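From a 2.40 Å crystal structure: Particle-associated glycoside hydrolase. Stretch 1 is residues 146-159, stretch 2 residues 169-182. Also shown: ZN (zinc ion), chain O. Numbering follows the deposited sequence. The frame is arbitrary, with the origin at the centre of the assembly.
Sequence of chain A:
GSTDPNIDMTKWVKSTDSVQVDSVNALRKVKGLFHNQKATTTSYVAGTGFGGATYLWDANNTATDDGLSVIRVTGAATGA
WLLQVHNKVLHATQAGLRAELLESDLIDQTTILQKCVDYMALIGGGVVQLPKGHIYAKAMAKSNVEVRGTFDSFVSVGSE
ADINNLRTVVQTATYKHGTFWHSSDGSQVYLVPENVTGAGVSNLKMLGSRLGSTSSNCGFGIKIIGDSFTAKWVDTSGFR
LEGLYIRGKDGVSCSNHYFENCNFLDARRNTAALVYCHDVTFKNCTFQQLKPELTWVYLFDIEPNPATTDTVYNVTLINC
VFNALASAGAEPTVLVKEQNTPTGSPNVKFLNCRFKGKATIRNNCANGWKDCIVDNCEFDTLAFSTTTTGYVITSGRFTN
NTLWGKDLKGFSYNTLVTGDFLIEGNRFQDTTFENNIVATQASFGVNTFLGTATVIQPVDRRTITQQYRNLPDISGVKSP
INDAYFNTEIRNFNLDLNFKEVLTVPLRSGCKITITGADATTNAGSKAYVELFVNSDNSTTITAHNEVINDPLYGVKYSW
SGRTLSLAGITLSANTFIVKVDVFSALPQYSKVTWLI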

ATOM      1  N   GLU A 146      -7.389  18.926 -21.192  1.00 33.21           N
ATOM      2  CA  GLU A 146      -6.067  19.083 -20.605  1.00 32.17           C
ATOM      3  C   GLU A 146      -5.309  20.174 -21.356  1.00 31.76           C
ATOM      4  O   GLU A 146      -5.291  20.182 -22.591  1.00 33.17           O
ATOM      5  CB  GLU A 146      -5.285  17.765 -20.665  1.00 33.25           C
ATOM      6  CG  GLU A 146      -3.806  17.884 -20.291  1.00 32.52           C
ATOM      7  CD  GLU A 146      -3.026  16.606 -20.567  1.00 33.87           C
ATOM      8  OE1 GLU A 146      -3.644  15.568 -20.906  1.00 35.28           O
ATOM      9  OE2 GLU A 146      -1.782  16.636 -20.455  1.00 33.64           O
ATOM     10  N   VAL A 147      -4.677  21.077 -20.614  1.00 30.94           N
ATOM     11  CA  VAL A 147      -3.811  22.107 -21.178  1.00 30.57           C
ATOM     12  C   VAL A 147      -2.387  21.578 -21.113  1.00 31.02           C
ATOM     13  O   VAL A 147      -1.936  21.133 -20.050  1.00 30.37           O
ATOM     14  CB  VAL A 147      -3.950  23.440 -20.426  1.00 29.42           C
ATOM     15  CG1 VAL A 147      -2.932  24.444 -20.920  1.00 29.08           C
ATOM     16  CG2 VAL A 147      -5.359  23.999 -20.584  1.00 29.76           C
ATOM     17  N   ARG A 148      -1.698  21.559 -22.254  1.00 27.47           N
ATOM     18  CA  ARG A 148      -0.384  20.942 -22.357  1.00 27.72           C
ATOM     19  C   ARG A 148       0.600  21.908 -23.004  1.00 27.54           C
ATOM     20  O   ARG A 148       0.318  22.470 -24.064  1.00 27.70           O
ATOM     21  CB  ARG A 148      -0.459  19.631 -23.156  1.00 28.55           C
ATOM     22  CG  ARG A 148       0.854  18.856 -23.193  1.00 29.16           C
ATOM     23  CD  ARG A 148       0.700  17.510 -23.902  1.00 30.32           C
ATOM     24  NE  ARG A 148       0.392  17.671 -25.319  1.00 30.67           N
ATOM     25  CZ  ARG A 148      -0.249  16.771 -26.060  1.00 31.57           C
ATOM     26  NH1 ARG A 148      -0.665  15.634 -25.516  1.00 32.24           N
ATOM     27  NH2 ARG A 148      -0.489  17.016 -27.343  1.00 31.99           N
ATOM     28  N   GLY A 149       1.755  22.096 -22.367  1.00 31.32           N
ATOM     29  CA  GLY A 149       2.808  22.921 -22.917  1.00 31.49           C
ATOM     30  C   GLY A 149       3.788  22.127 -23.763  1.00 31.57           C
ATOM     31  O   GLY A 149       3.593  20.950 -24.069  1.00 31.60           O
ATOM     32  N   THR A 150       4.878  22.802 -24.127  1.00 30.85           N
ATOM     33  CA  THR A 150       5.919  22.269 -24.996  1.00 30.99           C
ATOM     34  C   THR A 150       7.250  22.368 -24.265  1.00 31.04           C
ATOM     35  O   THR A 150       7.672  23.464 -23.890  1.00 31.13           O
ATOM     36  CB  THR A 150       5.985  23.047 -26.319  1.00 31.11           C
ATOM     37  OG1 THR A 150       4.718  22.990 -26.997  1.00 31.14           O
ATOM     38  CG2 THR A 150       7.087  22.501 -27.237  1.00 31.32           C
ATOM     39  N   PHE A 151       7.912  21.232 -24.068  1.00 28.53           N
ATOM     40  CA  PHE A 151       9.258  21.261 -23.509  1.00 28.35           C
ATOM     41  C   PHE A 151      10.195  22.044 -24.434  1.00 29.29           C
ATOM     42  O   PHE A 151      10.062  22.014 -25.664  1.00 29.94           O
ATOM     43  CB  PHE A 151       9.799  19.839 -23.299  1.00 27.72           C
ATOM     44  CG  PHE A 151       9.097  19.064 -22.200  1.00 26.88           C
ATOM     45  CD1 PHE A 151       9.257  19.415 -20.873  1.00 26.46           C
ATOM     46  CD2 PHE A 151       8.283  17.980 -22.505  1.00 26.62           C
ATOM     47  CE1 PHE A 151       8.608  18.707 -19.872  1.00 25.80           C
ATOM     48  CE2 PHE A 151       7.622  17.277 -21.518  1.00 25.98           C
ATOM     49  CZ  PHE A 151       7.787  17.632 -20.195  1.00 25.55           C
ATOM     50  N   ASP A 152      11.143  22.758 -23.832  1.00 31.40           N
ATOM     51  CA  ASP A 152      12.182  23.361 -24.632  1.00 31.58           C
ATOM     52  C   ASP A 152      13.075  22.259 -25.196  1.00 31.72           C
ATOM     53  O   ASP A 152      12.994  21.091 -24.804  1.00 31.71           O
ATOM     54  CB  ASP A 152      12.972  24.389 -23.815  1.00 31.81           C
ATOM     55  CG  ASP A 152      13.536  25.522 -24.691  1.00 32.45           C
ATOM     56  OD1 ASP A 152      13.470  25.413 -25.937  1.00 32.78           O
ATOM     57  OD2 ASP A 152      14.012  26.541 -24.145  1.00 32.76           O
ATOM     58  N   SER A 153      13.912  22.634 -26.155  1.00 36.26           N
ATOM     59  CA  SER A 153      14.744  21.648 -26.825  1.00 36.49           C
ATOM     60  C   SER A 153      15.711  20.988 -25.844  1.00 36.69           C
ATOM     61  O   SER A 153      16.208  21.619 -24.910  1.00 36.78           O
ATOM     62  CB  SER A 153      15.510  22.314 -27.956  1.00 36.65           C
ATOM     63  OG  SER A 153      16.403  23.266 -27.421  1.00 36.74           O
ATOM     64  N   PHE A 154      15.926  19.691 -26.028  1.00 29.97           N
ATOM     65  CA  PHE A 154      16.886  18.929 -25.240  1.00 29.75           C
ATOM     66  C   PHE A 154      17.978  18.413 -26.165  1.00 30.21           C
ATOM     67  O   PHE A 154      17.694  17.674 -27.112  1.00 30.39           O
ATOM     68  CB  PHE A 154      16.210  17.770 -24.507  1.00 29.21           C
ATOM     69  CG  PHE A 154      17.152  16.963 -23.674  1.00 29.09           C
ATOM     70  CD1 PHE A 154      17.491  17.377 -22.394  1.00 29.22           C
ATOM     71  CD2 PHE A 154      17.694  15.785 -24.164  1.00 29.39           C
ATOM     72  CE1 PHE A 154      18.369  16.642 -21.614  1.00 29.64           C
ATOM     73  CE2 PHE A 154      18.564  15.037 -23.398  1.00 29.74           C
ATOM     74  CZ  PHE A 154      18.911  15.469 -22.118  1.00 29.88           C
ATOM     75  N   VAL A 155      19.219  18.806 -25.892  1.00 30.34           N
ATOM     76  CA  VAL A 155      20.383  18.353 -26.643  1.00 30.83           C
ATOM     77  C   VAL A 155      21.373  17.760 -25.642  1.00 30.46           C
ATOM     78  O   VAL A 155      21.935  18.483 -24.812  1.00 30.65           O
ATOM     79  CB  VAL A 155      21.028  19.492 -27.455  1.00 31.95           C
ATOM     80  CG1 VAL A 155      22.305  19.008 -28.173  1.00 32.49           C
ATOM     81  CG2 VAL A 155      20.027  20.068 -28.454  1.00 32.46           C
ATOM     82  N   SER A 156      21.610  16.459 -25.739  1.00 30.06           N
ATOM     83  CA  SER A 156      22.486  15.799 -24.783  1.00 29.84           C
ATOM     84  C   SER A 156      23.952  16.204 -24.991  1.00 30.55           C
ATOM     85  O   SER A 156      24.349  16.713 -26.046  1.00 31.27           O
ATOM     86  CB  SER A 156      22.333  14.287 -24.906  1.00 29.72           C
ATOM     87  OG  SER A 156      22.783  13.846 -26.171  1.00 30.17           O
ATOM     88  N   VAL A 157      24.758  15.973 -23.956  1.00 30.48           N
ATOM     89  CA  VAL A 157      26.196  16.231 -23.973  1.00 31.22           C
ATOM     90  C   VAL A 157      26.922  14.913 -23.727  1.00 31.02           C
ATOM     91  O   VAL A 157      26.455  14.086 -22.935  1.00 30.36           O
ATOM     92  CB  VAL A 157      26.604  17.252 -22.888  1.00 31.57           C
ATOM     93  CG1 VAL A 157      28.125  17.403 -22.830  1.00 32.42           C
ATOM     94  CG2 VAL A 157      25.914  18.593 -23.082  1.00 31.89           C
ATOM     95  N   GLY A 158      28.052  14.716 -24.399  1.00 33.45           N
ATOM     96  CA  GLY A 158      28.962  13.623 -24.101  1.00 34.12           C
ATOM     97  C   GLY A 158      28.812  12.431 -25.030  1.00 34.29           C
ATOM     98  O   GLY A 158      27.753  12.188 -25.619  1.00 33.89           O
ATOM     99  N   SER A 159      29.883  11.655 -25.150  1.00 31.81           N
ATOM    100  CA  SER A 159      29.839  10.465 -25.988  1.00 31.72           C
ATOM    101  C   SER A 159      29.258   9.271 -25.232  1.00 31.05           C
ATOM    102  O   SER A 159      29.293   9.203 -24.001  1.00 30.82           O
ATOM    103  CB  SER A 159      31.235  10.105 -26.478  1.00 32.44           C
ATOM    104  OG  SER A 159      32.028   9.675 -25.388  1.00 32.53           O
ATOM    105  N   VAL A 169      29.501  12.306 -13.842  1.00 32.15           N
ATOM    106  CA  VAL A 169      28.426  12.736 -14.734  1.00 31.71           C
ATOM    107  C   VAL A 169      29.028  13.220 -16.043  1.00 31.79           C
ATOM    108  O   VAL A 169      29.846  14.147 -16.058  1.00 31.91           O
ATOM    109  CB  VAL A 169      27.584  13.849 -14.100  1.00 31.24           C
ATOM    110  CG1 VAL A 169      26.524  14.343 -15.100  1.00 30.75           C
ATOM    111  CG2 VAL A 169      26.964  13.367 -12.801  1.00 31.02           C
ATOM    112  N   VAL A 170      28.618  12.603 -17.147  1.00 30.82           N
ATOM    113  CA  VAL A 170      29.038  13.012 -18.480  1.00 30.98           C
ATOM    114  C   VAL A 170      27.907  13.714 -19.224  1.00 30.54           C
ATOM    115  O   VAL A 170      28.105  14.777 -19.812  1.00 30.99           O
ATOM    116  CB  VAL A 170      29.571  11.813 -19.292  1.00 31.22           C
ATOM    117  CG1 VAL A 170      29.920  12.272 -20.704  1.00 31.37           C
ATOM    118  CG2 VAL A 170      30.785  11.200 -18.598  1.00 31.84           C
ATOM    119  N   GLN A 171      26.712  13.135 -19.205  1.00 31.87           N
ATOM    120  CA  GLN A 171      25.567  13.774 -19.843  1.00 31.18           C
ATOM    121  C   GLN A 171      25.013  14.804 -18.866  1.00 30.91           C
ATOM    122  O   GLN A 171      24.317  14.469 -17.912  1.00 30.84           O
ATOM    123  CB  GLN A 171      24.532  12.740 -20.258  1.00 30.89           C
ATOM    124  CG  GLN A 171      23.644  13.218 -21.389  1.00 30.20           C
ATOM    125  CD  GLN A 171      22.914  14.491 -21.020  1.00 29.70           C
ATOM    126  OE1 GLN A 171      23.281  15.581 -21.460  1.00 29.61           O
ATOM    127  NE2 GLN A 171      21.897  14.365 -20.161  1.00 29.37           N
ATOM    128  N   THR A 172      25.347  16.066 -19.089  1.00 31.71           N
ATOM    129  CA  THR A 172      25.039  17.117 -18.135  1.00 31.53           C
ATOM    130  C   THR A 172      23.777  17.888 -18.472  1.00 30.92           C
ATOM    131  O   THR A 172      23.343  18.702 -17.653  1.00 30.77           O
ATOM    132  CB  THR A 172      26.216  18.100 -18.018  1.00 31.70           C
ATOM    133  OG1 THR A 172      26.582  18.589 -19.320  1.00 31.58           O
ATOM    134  CG2 THR A 172      27.423  17.423 -17.356  1.00 32.26           C
ATOM    135  N   ALA A 173      23.185  17.669 -19.642  1.00 29.50           N
ATOM    136  CA  ALA A 173      21.994  18.417 -20.023  1.00 29.33           C
ATOM    137  C   ALA A 173      20.756  17.876 -19.310  1.00 28.47           C
ATOM    138  O   ALA A 173      20.593  16.665 -19.155  1.00 27.97           O
ATOM    139  CB  ALA A 173      21.790  18.367 -21.537  1.00 29.55           C
ATOM    140  N   THR A 174      19.892  18.786 -18.853  1.00 32.91           N
ATOM    141  CA  THR A 174      18.636  18.415 -18.210  1.00 32.57           C
ATOM    142  C   THR A 174      17.481  19.110 -18.915  1.00 31.98           C
ATOM    143  O   THR A 174      17.654  20.182 -19.501  1.00 31.93           O
ATOM    144  CB  THR A 174      18.608  18.776 -16.722  1.00 32.86           C
ATOM    145  OG1 THR A 174      18.834  20.182 -16.570  1.00 32.93           O
ATOM    146  CG2 THR A 174      19.675  18.004 -15.959  1.00 33.42           C
ATOM    147  N   TYR A 175      16.299  18.496 -18.841  1.00 30.50           N
ATOM    148  CA  TYR A 175      15.146  19.029 -19.557  1.00 29.97           C
ATOM    149  C   TYR A 175      14.761  20.406 -19.024  1.00 30.06           C
ATOM    150  O   TYR A 175      14.983  20.735 -17.858  1.00 30.42           O
ATOM    151  CB  TYR A 175      13.939  18.086 -19.450  1.00 29.44           C
ATOM    152  CG  TYR A 175      13.105  18.252 -18.190  1.00 29.32           C
ATOM    153  CD1 TYR A 175      13.463  17.625 -17.012  1.00 29.59           C
ATOM    154  CD2 TYR A 175      11.958  19.044 -18.186  1.00 29.03           C
ATOM    155  CE1 TYR A 175      12.705  17.767 -15.862  1.00 29.56           C
ATOM    156  CE2 TYR A 175      11.176  19.196 -17.034  1.00 28.97           C
ATOM    157  CZ  TYR A 175      11.553  18.550 -15.874  1.00 29.23           C
ATOM    158  OH  TYR A 175      10.797  18.684 -14.719  1.00 29.26           O
ATOM    159  N   LYS A 176      14.168  21.211 -19.886  1.00 39.14           N
ATOM    160  CA  LYS A 176      13.759  22.553 -19.515  1.00 39.23           C
ATOM    161  C   LYS A 176      12.370  22.801 -20.075  1.00 38.80           C
ATOM    162  O   LYS A 176      12.054  22.377 -21.190  1.00 38.51           O
ATOM    163  CB  LYS A 176      14.765  23.610 -20.030  1.00 39.47           C
ATOM    164  CG  LYS A 176      14.431  25.023 -19.593  1.00 39.55           C
ATOM    165  CD  LYS A 176      15.601  26.000 -19.749  1.00 39.84           C
ATOM    166  CE  LYS A 176      15.752  26.507 -21.172  1.00 39.68           C
ATOM    167  NZ  LYS A 176      17.140  27.026 -21.395  1.00 39.84           N
ATOM    168  N   HIS A 177      11.529  23.457 -19.286  1.00 30.02           N
ATOM    169  CA  HIS A 177      10.217  23.832 -19.787  1.00 29.72           C
ATOM    170  C   HIS A 177      10.350  24.896 -20.869  1.00 29.75           C
ATOM    171  O   HIS A 177      11.230  25.762 -20.811  1.00 30.03           O
ATOM    172  CB  HIS A 177       9.328  24.315 -18.642  1.00 29.87           C
ATOM    173  CG  HIS A 177       8.861  23.208 -17.752  1.00 29.68           C
ATOM    174  ND1 HIS A 177       7.987  22.233 -18.180  1.00 29.15           N
ATOM    175  CD2 HIS A 177       9.170  22.902 -16.471  1.00 29.95           C
ATOM    176  CE1 HIS A 177       7.774  21.377 -17.200  1.00 28.99           C
ATOM    177  NE2 HIS A 177       8.478  21.759 -16.151  1.00 29.50           N
ATOM    178  N   GLY A 178       9.503  24.794 -21.889  1.00 29.35           N
ATOM    179  CA  GLY A 178       9.475  25.792 -22.941  1.00 30.45           C
ATOM    180  C   GLY A 178       8.251  26.686 -22.856  1.00 30.79           C
ATOM    181  O   GLY A 178       8.233  27.779 -23.417  1.00 31.81           O
ATOM    182  N   THR A 179       7.215  26.229 -22.164  1.00 31.57           N
ATOM    183  CA  THR A 179       5.991  26.991 -21.992  1.00 31.61           C
ATOM    184  C   THR A 179       5.984  27.579 -20.586  1.00 31.96           C
ATOM    185  O   THR A 179       6.127  26.842 -19.604  1.00 32.01           O
ATOM    186  CB  THR A 179       4.770  26.102 -22.218  1.00 31.32           C
ATOM    187  OG1 THR A 179       4.834  25.530 -23.527  1.00 31.14           O
ATOM    188  CG2 THR A 179       3.471  26.912 -22.084  1.00 31.39           C
ATOM    189  N   PHE A 180       5.830  28.901 -20.490  1.00 30.72           N
ATOM    190  CA  PHE A 180       5.752  29.596 -19.207  1.00 30.59           C
ATOM    191  C   PHE A 180       4.396  30.286 -19.113  1.00 30.86           C
ATOM    192  O   PHE A 180       4.162  31.314 -19.765  1.00 31.90           O
ATOM    193  CB  PHE A 180       6.892  30.601 -19.047  1.00 31.43           C
ATOM    194  CG  PHE A 180       8.251  29.976 -19.095  1.00 31.26           C
ATOM    195  CD1 PHE A 180       8.818  29.435 -17.948  1.00 30.55           C
ATOM    196  CD2 PHE A 180       8.980  29.941 -20.285  1.00 31.90           C
ATOM    197  CE1 PHE A 180      10.074  28.853 -17.995  1.00 30.46           C
ATOM    198  CE2 PHE A 180      10.232  29.361 -20.337  1.00 31.77           C
ATOM    199  CZ  PHE A 180      10.785  28.826 -19.201  1.00 31.06           C
ATOM    200  N   TRP A 181       3.534  29.761 -18.248  1.00 30.00           N
ATOM    201  CA  TRP A 181       2.124  30.138 -18.218  1.00 30.12           C
ATOM    202  C   TRP A 181       1.883  31.086 -17.045  1.00 30.24           C
ATOM    203  O   TRP A 181       2.031  30.696 -15.879  1.00 29.51           O
ATOM    204  CB  TRP A 181       1.271  28.878 -18.124  1.00 29.21           C
ATOM    205  CG  TRP A 181      -0.184  29.076 -18.345  1.00 29.41           C
ATOM    206  CD1 TRP A 181      -0.806  30.203 -18.761  1.00 30.34           C
ATOM    207  CD2 TRP A 181      -1.212  28.101 -18.134  1.00 28.74           C
ATOM    208  NE1 TRP A 181      -2.155  30.000 -18.831  1.00 30.28           N
ATOM    209  CE2 TRP A 181      -2.434  28.712 -18.457  1.00 29.31           C
ATOM    210  CE3 TRP A 181      -1.216  26.769 -17.696  1.00 27.82           C
ATOM    211  CZ2 TRP A 181      -3.659  28.043 -18.352  1.00 28.97           C
ATOM    212  CZ3 TRP A 181      -2.431  26.103 -17.594  1.00 27.51           C
ATOM    213  CH2 TRP A 181      -3.635  26.741 -17.921  1.00 28.08           C
ATOM    214  N   HIS A 182       1.541  32.334 -17.357  1.00 31.26           N
ATOM    215  CA  HIS A 182       1.227  33.357 -16.373  1.00 31.58           C
ATOM    216  C   HIS A 182      -0.261  33.647 -16.408  1.00 31.69           C
ATOM    217  O   HIS A 182      -0.969  33.267 -17.341  1.00 31.80           O
ATOM    218  CB  HIS A 182       1.961  34.678 -16.634  1.00 32.86           C
ATOM    219  CG  HIS A 182       3.429  34.557 -16.899  1.00 33.09           C
ATOM    220  ND1 HIS A 182       4.377  35.139 -16.084  1.00 33.43           N
ATOM    221  CD2 HIS A 182       4.110  33.995 -17.926  1.00 33.17           C
ATOM    222  CE1 HIS A 182       5.579  34.920 -16.584  1.00 33.69           C
ATOM    223  NE2 HIS A 182       5.444  34.221 -17.695  1.00 33.50           N
TER
HETATM  224 ZN    ZN O 812      14.665  27.333 -26.539  0.58 69.05          ZN
HETATM  225  O   HOH W   1       7.226  23.220 -21.056  1.00 25.78           O
HETATM  226  O   HOH W   2      12.877  27.611 -22.226  1.00 31.89           O
HETATM  227  O   HOH W   3      14.147  20.382 -22.651  1.00 34.42           O
HETATM  228  O   HOH W   4      17.224  21.361 -21.927  1.00 43.53           O

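Four direct hydrogen bonds tie the two nearly antiparallel stretches together, and two of them rely on a side chain standing in for backbone. Thr150 N donates to Thr179 OG1 at 2.8 Å; Thr179, at chi1 m with its CB pointing toward the other stretch, accepts through its hydroxyl oxygen. Farther along, Val157 N donates to Gln171 OE1 at 2.9 Å. Gln171 curls back on its own stretch to do this: Ala173 N also donates to Gln171 OE1 (2.8 Å), while Gln171 NE2 donates to Ala173 O (2.8 Å), so both ends of the side-chain amide are held within its own stretch while OE1 also accepts from Val157 N.

Between these anchors the backbones make a single bridge, Phe151 with His177. Asp152 N donates to Lys176 O at 2.8 Å, and Gly178 N gives a weak bond to Thr150 O at 3.0 Å. Gly178 suits this close approach: a CB there would clash with Thr150 O and Asp152 N. Gly149 likewise leaves room for Thr179 CB, and Gly158, at a positive phi, for Val170 CG1.

Water extends the polar seam. Water 2 donates to both Asp152 OD2 (2.5 Å) and His177 O (2.9 Å), while Asp152 OD1 binds the zinc at 2.3 Å. Lys176 lies alongside, its NZ 4.2 Å from Asp152 OD2, beyond salt-bridge range.

Packing adds to these bonds; together the stretches bury 856 Å², both sides summed. Phe154, at chi1 t, brings its ring edge to Ala173 O, 3.3 Å from CE1, and its CE1 lies 3.8 Å from Ala173 CB; the small Ala173 methyl, pointing toward the other stretch, places CB 3.3 Å from Val155 O. The buried Phe151 ring reaches Tyr175, CE1 to CD2 3.8 Å. Beyond Gly149, Val147 CG1 makes an off-centre CH-pi contact with the six-membered ring of Trp181, 3.8 Å from Trp181 CZ3.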